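Local coordinates for branched-chain phosphotransacylase (Enterococcus faecalis, PDB 1YCO) that transfers acyl groups as a branched-chain phosphotransacylase of the phosphate acetyltransferase and butyryltransferase family, probably between coenzyme A and phosphate, at the interface of chains A and B. Residues are numbered along the deposited sequence; one frame, centred on the assembly and turned at random. Chains: chain A/B, branched-chain phosphotransacylase.

The interface of chains A and B. Residues chain A 108, 191, 195, 227, 230-231, 235; chain B 230, 234.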
ATOM      1  N   LEU A 108      -3.678  14.543   5.490  1.00 39.04           N
ATOM      2  CA  LEU A 108      -4.566  13.716   6.296  1.00 40.84           C
ATOM      3  C   LEU A 108      -5.608  14.545   7.048  1.00 43.16           C
ATOM      4  O   LEU A 108      -5.420  15.744   7.263  1.00 42.03           O
ATOM      5  CB  LEU A 108      -3.750  12.877   7.266  1.00 39.06           C
ATOM      6  CG  LEU A 108      -2.866  11.846   6.564  1.00 40.22           C
ATOM      7  CD1 LEU A 108      -2.000  11.153   7.605  1.00 41.97           C
ATOM      8  CD2 LEU A 108      -3.725  10.840   5.810  1.00 35.31           C
ATOM      9  N   LEU A 191       5.817   1.897   7.740  1.00 25.86           N
ATOM     10  CA  LEU A 191       4.857   2.990   7.586  1.00 25.85           C
ATOM     11  C   LEU A 191       4.377   3.588   8.914  1.00 24.46           C
ATOM     12  O   LEU A 191       4.339   4.802   9.074  1.00 25.19           O
ATOM     13  CB  LEU A 191       3.644   2.507   6.767  1.00 24.38           C
ATOM     14  CG  LEU A 191       2.524   3.507   6.449  1.00 24.01           C
ATOM     15  CD1 LEU A 191       3.008   4.499   5.404  1.00 23.36           C
ATOM     16  CD2 LEU A 191       1.282   2.769   5.934  1.00 20.43           C
ATOM     17  N   THR A 195       5.027   7.477  10.183  1.00 26.94           N
ATOM     18  CA  THR A 195       3.952   8.457  10.242  1.00 30.31           C
ATOM     19  C   THR A 195       3.121   8.548  11.523  1.00 30.22           C
ATOM     20  O   THR A 195       2.280   9.434  11.638  1.00 29.82           O
ATOM     21  CB  THR A 195       2.960   8.187   9.112  1.00 32.70           C
ATOM     22  OG1 THR A 195       2.434   6.864   9.278  1.00 31.89           O
ATOM     23  CG2 THR A 195       3.649   8.278   7.741  1.00 30.55           C
ATOM     24  N   LEU A 227      -0.592   2.542  -1.532  1.00 27.92           N
ATOM     25  CA  LEU A 227      -0.679   3.435  -0.401  1.00 27.61           C
ATOM     26  C   LEU A 227      -1.500   4.660  -0.822  1.00 29.84           C
ATOM     27  O   LEU A 227      -2.409   5.104  -0.116  1.00 27.89           O
ATOM     28  CB  LEU A 227       0.725   3.867   0.022  1.00 28.72           C
ATOM     29  CG  LEU A 227       0.863   4.716   1.296  1.00 30.79           C
ATOM     30  CD1 LEU A 227       0.260   3.956   2.493  1.00 31.54           C
ATOM     31  CD2 LEU A 227       2.334   5.000   1.554  1.00 31.11           C
ATOM     32  N   SER A 230      -5.162   3.761  -1.220  1.00 29.65           N
ATOM     33  CA  SER A 230      -5.678   3.407   0.076  1.00 30.52           C
ATOM     34  C   SER A 230      -5.949   4.673   0.903  1.00 29.88           C
ATOM     35  O   SER A 230      -6.950   4.749   1.626  1.00 29.34           O
ATOM     36  CB  SER A 230      -4.681   2.499   0.788  1.00 31.45           C
ATOM     37  OG  SER A 230      -5.047   2.321   2.141  1.00 39.95           O
ATOM     38  N   LEU A 231      -5.067   5.663   0.782  1.00 25.19           N
ATOM     39  CA  LEU A 231      -5.215   6.918   1.513  1.00 26.04           C
ATOM     40  C   LEU A 231      -6.483   7.664   1.117  1.00 26.12           C
ATOM     41  O   LEU A 231      -7.220   8.134   1.974  1.00 25.86           O
ATOM     42  CB  LEU A 231      -3.997   7.821   1.283  1.00 24.92           C
ATOM     43  CG  LEU A 231      -2.705   7.329   1.930  1.00 28.84           C
ATOM     44  CD1 LEU A 231      -1.527   8.201   1.496  1.00 26.10           C
ATOM     45  CD2 LEU A 231      -2.871   7.330   3.441  1.00 28.72           C
ATOM     46  N   GLY A 235      -8.683   6.553   3.737  1.00 34.01           N
ATOM     47  CA  GLY A 235      -8.086   7.468   4.692  1.00 32.15           C
ATOM     48  C   GLY A 235      -8.634   8.888   4.703  1.00 32.17           C
ATOM     49  O   GLY A 235      -8.296   9.650   5.602  1.00 32.09           O
TER
ATOM     50  N   SER B 230      -1.804   0.892   6.452  1.00 27.82           N
ATOM     51  CA  SER B 230      -2.529   2.099   6.109  1.00 28.60           C
ATOM     52  C   SER B 230      -4.012   1.932   6.454  1.00 28.29           C
ATOM     53  O   SER B 230      -4.670   2.885   6.859  1.00 28.41           O
ATOM     54  CB  SER B 230      -2.381   2.436   4.619  1.00 29.03           C
ATOM     55  OG  SER B 230      -3.056   1.490   3.817  1.00 33.94           O
ATOM     56  N   PHE B 234      -4.820   4.920   9.135  1.00 34.93           N
ATOM     57  CA  PHE B 234      -5.691   5.963   8.592  1.00 36.40           C
ATOM     58  C   PHE B 234      -7.078   5.524   8.146  1.00 36.22           C
ATOM     59  O   PHE B 234      -7.960   6.363   7.953  1.00 35.71           O
ATOM     60  CB  PHE B 234      -5.004   6.649   7.407  1.00 37.91           C
ATOM     61  CG  PHE B 234      -3.524   6.828   7.583  1.00 39.32           C
ATOM     62  CD1 PHE B 234      -2.626   5.984   6.931  1.00 40.75           C
ATOM     63  CD2 PHE B 234      -3.024   7.831   8.405  1.00 39.77           C
ATOM     64  CE1 PHE B 234      -1.260   6.141   7.094  1.00 41.23           C
ATOM     65  CE2 PHE B 234      -1.659   7.992   8.574  1.00 39.90           C
ATOM     66  CZ  PHE B 234      -0.776   7.145   7.919  1.00 40.33           C
TER
HETATM   67  O   HOH W   1      -6.261   3.945   4.483  1.00 22.67           O
HETATM   68  O   HOH W   2      -7.441   9.094   8.070  1.00 34.24           O
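Helix 221-234 of chain A meets its counterpart, helix 221-233 of chain B, across a two-fold symmetric homodimer interface, where A:Ser230 faces B:Ser230 and B:Phe234 is inserted among aliphatic side chains of chain A. The patch helps hold the two subunits, probably the biological dimer, together, and its twin with the chains exchanged does the same. A flat ring suits the position of B:Phe234, because it offers one broad face to two leucines and its tip atom to a threonine. At the margin of that face CE2 of B:Phe234 meets CD1 of A:Leu108 at 3.3 Å, the two side chains roughly perpendicular. Over the CD1 side of the same face A:Leu231 runs alongside, pointing the same way, with its CD2 3.7 Å from B:Phe234 CD1. At the far end, CZ of B:Phe234 comes within 3.5 Å of OG1 of A:Thr195, which lies near the ring plane. That hydroxyl is turned back into its own helix (chi1 60°) and donates to the carbonyl O of A:Leu191 from above the carbonyl plane, so the threonine can border the ring with its polar group satisfied. The small serine side chain probably helps the helices come close near the two-fold axis. OG of A:Ser230 and OG of B:Ser230 lie 2.7 Å apart in a hydrogen bond whose direction is not settled. Their torsions differ (chi1 170° and 69°), a local departure from exact symmetry. Methyl groups of A:Leu191 and A:Leu227 pack against B:Ser230 beside this polar pair. Water 1 links the carbonyl oxygens of both serines and also bonds OG of A:Ser230. Where the helices end, water 2 bridges the subunits, 2.7 Å from O of A:Gly235 and 2.8 Å from O of B:Phe234.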